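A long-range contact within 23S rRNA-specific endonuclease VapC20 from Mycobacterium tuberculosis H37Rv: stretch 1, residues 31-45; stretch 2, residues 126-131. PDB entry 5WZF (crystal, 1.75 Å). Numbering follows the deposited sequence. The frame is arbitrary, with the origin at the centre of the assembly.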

# COMPACT_ATOMS: atom_id res chain seq x y z
N ALA B 31 -9.44 14.72 14.03
CA ALA B 31 -9.20 15.31 15.34
C ALA B 31 -7.87 16.05 15.40
O ALA B 31 -7.72 17.00 16.17
CB ALA B 31 -9.25 14.24 16.42
N ARG B 32 -6.92 15.62 14.59
CA ARG B 32 -5.59 16.22 14.58
C ARG B 32 -5.39 17.21 13.43
O ARG B 32 -4.26 17.60 13.12
CB ARG B 32 -4.52 15.13 14.53
CG ARG B 32 -4.46 14.25 15.77
CD ARG B 32 -3.24 13.35 15.78
NE ARG B 32 -3.42 12.17 14.94
CZ ARG B 32 -3.27 10.92 15.37
NH1 ARG B 32 -2.94 10.69 16.63
NH2 ARG B 32 -3.45 9.90 14.54
N HIS B 33 -6.49 17.62 12.80
CA HIS B 33 -6.41 18.52 11.64
C HIS B 33 -5.76 19.85 11.99
O HIS B 33 -4.90 20.34 11.25
CB HIS B 33 -7.81 18.77 11.06
CG HIS B 33 -7.81 19.66 9.87
ND1 HIS B 33 -7.21 19.31 8.67
CD2 HIS B 33 -8.31 20.91 9.68
CE1 HIS B 33 -7.36 20.29 7.80
NE2 HIS B 33 -8.02 21.27 8.39
N GLY B 34 -6.17 20.44 13.11
CA GLY B 34 -5.60 21.70 13.56
C GLY B 34 -4.11 21.57 13.82
O GLY B 34 -3.32 22.42 13.40
N THR B 35 -3.73 20.50 14.50
CA THR B 35 -2.33 20.22 14.80
C THR B 35 -1.52 20.04 13.51
O THR B 35 -0.39 20.53 13.40
CB THR B 35 -2.17 18.97 15.67
OG1 THR B 35 -2.82 19.18 16.93
CG2 THR B 35 -0.71 18.65 15.91
N ALA B 36 -2.11 19.35 12.55
CA ALA B 36 -1.47 19.13 11.25
C ALA B 36 -1.21 20.45 10.52
O ALA B 36 -0.13 20.66 9.97
CB ALA B 36 -2.32 18.21 10.38
N LYS B 37 -2.21 21.33 10.52
CA LYS B 37 -2.07 22.61 9.83
C LYS B 37 -0.98 23.47 10.45
O LYS B 37 -0.24 24.15 9.73
CB LYS B 37 -3.40 23.38 9.82
CG LYS B 37 -4.43 22.81 8.86
CD LYS B 37 -5.53 23.83 8.57
CE LYS B 37 -6.24 24.26 9.83
NZ LYS B 37 -7.37 25.18 9.53
N ARG B 38 -0.86 23.43 11.77
CA ARG B 38 0.17 24.20 12.46
C ARG B 38 1.56 23.66 12.11
O ARG B 38 2.48 24.43 11.85
CB ARG B 38 -0.04 24.16 13.97
CG ARG B 38 -1.27 24.94 14.44
CD ARG B 38 -1.26 25.15 15.95
NE ARG B 38 -1.33 23.89 16.69
CZ ARG B 38 -2.47 23.28 17.02
NH1 ARG B 38 -3.63 23.81 16.67
NH2 ARG B 38 -2.44 22.14 17.70
N LEU B 39 1.69 22.34 12.09
CA LEU B 39 2.95 21.70 11.72
C LEU B 39 3.31 21.99 10.27
O LEU B 39 4.47 22.22 9.95
CB LEU B 39 2.87 20.19 11.94
CG LEU B 39 2.99 19.72 13.39
CD1 LEU B 39 2.65 18.24 13.50
CD2 LEU B 39 4.39 20.00 13.91
N TRP B 40 2.31 21.96 9.40
CA TRP B 40 2.51 22.23 7.98
C TRP B 40 3.05 23.64 7.77
O TRP B 40 3.87 23.87 6.88
CB TRP B 40 1.20 22.04 7.22
CG TRP B 40 1.36 22.04 5.73
CD1 TRP B 40 0.87 22.96 4.85
CD2 TRP B 40 2.05 21.06 4.94
NE1 TRP B 40 1.22 22.62 3.56
CE2 TRP B 40 1.95 21.46 3.59
CE3 TRP B 40 2.76 19.90 5.25
CZ2 TRP B 40 2.51 20.73 2.55
CZ3 TRP B 40 3.32 19.17 4.21
CH2 TRP B 40 3.20 19.59 2.88
N ALA B 41 2.59 24.57 8.59
CA ALA B 41 2.99 25.97 8.46
C ALA B 41 4.43 26.20 8.93
O ALA B 41 5.07 27.17 8.51
CB ALA B 41 2.03 26.87 9.23
N SER B 42 4.93 25.33 9.80
CA SER B 42 6.28 25.50 10.34
C SER B 42 7.26 24.46 9.80
O SER B 42 8.35 24.28 10.34
CB SER B 42 6.25 25.43 11.87
OG SER B 42 5.83 24.15 12.31
N LYS B 43 6.87 23.79 8.72
CA LYS B 43 7.70 22.75 8.13
C LYS B 43 8.96 23.34 7.49
O LYS B 43 8.98 24.51 7.11
CB LYS B 43 6.91 21.96 7.09
CG LYS B 43 6.57 22.73 5.83
CD LYS B 43 5.74 21.90 4.87
CE LYS B 43 5.26 22.72 3.70
NZ LYS B 43 4.45 23.89 4.15
N PRO B 44 10.03 22.53 7.39
CA PRO B 44 11.27 22.91 6.72
C PRO B 44 11.10 22.95 5.19
O PRO B 44 10.07 22.51 4.70
CB PRO B 44 12.25 21.81 7.14
CG PRO B 44 11.40 20.64 7.39
CD PRO B 44 10.14 21.19 8.00
N PRO B 45 12.10 23.49 4.46
CA PRO B 45 11.97 23.61 3.00
C PRO B 45 11.94 22.28 2.25
O PRO B 45 11.30 22.20 1.20
CB PRO B 45 13.23 24.40 2.61
CG PRO B 45 14.19 24.14 3.71
CD PRO B 45 13.36 24.09 4.95
N ALA B 126 10.13 12.87 10.97
CA ALA B 126 8.94 12.48 10.23
C ALA B 126 7.73 13.28 10.66
O ALA B 126 7.52 13.52 11.85
CB ALA B 126 8.67 10.99 10.41
N TYR B 127 6.93 13.71 9.69
CA TYR B 127 5.60 14.22 10.02
C TYR B 127 4.67 13.02 10.10
O TYR B 127 4.26 12.47 9.09
CB TYR B 127 5.11 15.24 8.99
CG TYR B 127 5.48 16.67 9.34
CD1 TYR B 127 6.51 16.93 10.23
CD2 TYR B 127 4.79 17.74 8.81
CE1 TYR B 127 6.85 18.23 10.57
CE2 TYR B 127 5.12 19.05 9.14
CZ TYR B 127 6.15 19.28 10.02
OH TYR B 127 6.49 20.57 10.36
N ALA B 128 4.37 12.61 11.33
CA ALA B 128 3.60 11.41 11.57
C ALA B 128 3.03 11.46 12.96
O ALA B 128 3.55 12.16 13.83
CB ALA B 128 4.45 10.17 11.40
N PHE B 129 1.96 10.71 13.18
CA PHE B 129 1.37 10.57 14.49
C PHE B 129 1.36 9.08 14.85
O PHE B 129 1.79 8.25 14.05
CB PHE B 129 -0.04 11.17 14.52
CG PHE B 129 -0.12 12.60 14.03
CD1 PHE B 129 0.39 13.64 14.81
CD2 PHE B 129 -0.71 12.91 12.82
CE1 PHE B 129 0.31 14.95 14.36
CE2 PHE B 129 -0.79 14.22 12.37
CZ PHE B 129 -0.28 15.24 13.14
N ASP B 130 0.89 8.76 16.05
CA ASP B 130 0.64 7.37 16.49
C ASP B 130 1.89 6.53 16.80
O ASP B 130 1.77 5.35 17.15
CB ASP B 130 -0.22 6.64 15.45
CG ASP B 130 -1.51 7.38 15.15
OD1 ASP B 130 -2.07 8.00 16.08
OD2 ASP B 130 -1.96 7.35 13.99
N GLY B 131 3.08 7.11 16.68
CA GLY B 131 4.26 6.56 17.34
C GLY B 131 5.03 5.40 16.74
O GLY B 131 5.95 4.89 17.37

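The helical stretch 31-45 and the segment 126-131 meet through two polar anchors with an apolar patch between them, burying 444 Å² in all. Near the start of the helix, Arg32, the N-cap residue, points toward the other stretch and forms a salt bridge with Asp130. Both terminal nitrogens donate to one carboxylate oxygen, Arg32 NH1 to Asp130 OD1 at 2.9 Å and Arg32 NH2 to Asp130 OD1 at 2.8 Å; OD1 lies near the guanidinium plane, where the N-H groups can reach it, although the N-H...O angles of 133° and 136° are well short of linear. The same long side chain covers Phe129: Arg32 CD sits 3.8 Å from the centroid of the Phe129 ring, 17° off the normal, a CH-pi contact over the face, while Phe129 CB lies over one face of the guanidinium, 3.3 Å from Arg32 CZ. Arginine thus supplies both an aliphatic stem for the ring and a charged end for the acid. Arg32 O is also satisfied, accepting from Ala36 N at 2.8 Å in the first turn.

Phe129 is buried and has no polar side-chain atom to satisfy; Leu39, also buried, approaches it with CD1, 4.1 Å from Phe129 CE1. Ala36 CA lies near the ring plane, at its edge, 4.5 Å from Phe129 CZ. Leu39 also packs its CB against Tyr127 CE2 at 3.8 Å.

The second anchor is at Leu39 O, further along the stretch. Tyr127 OH donates to Leu39 O at 2.6 Å, so the buried tyrosine spends its hydroxyl proton on a backbone acceptor that also receives Ser42 N, 3.1 Å from Leu39 O. Lys43 CA flanks Tyr127 OH at 3.3 Å, but the lysine's end leads away, and Lys43 NZ donates to Trp40 O at 2.8 Å.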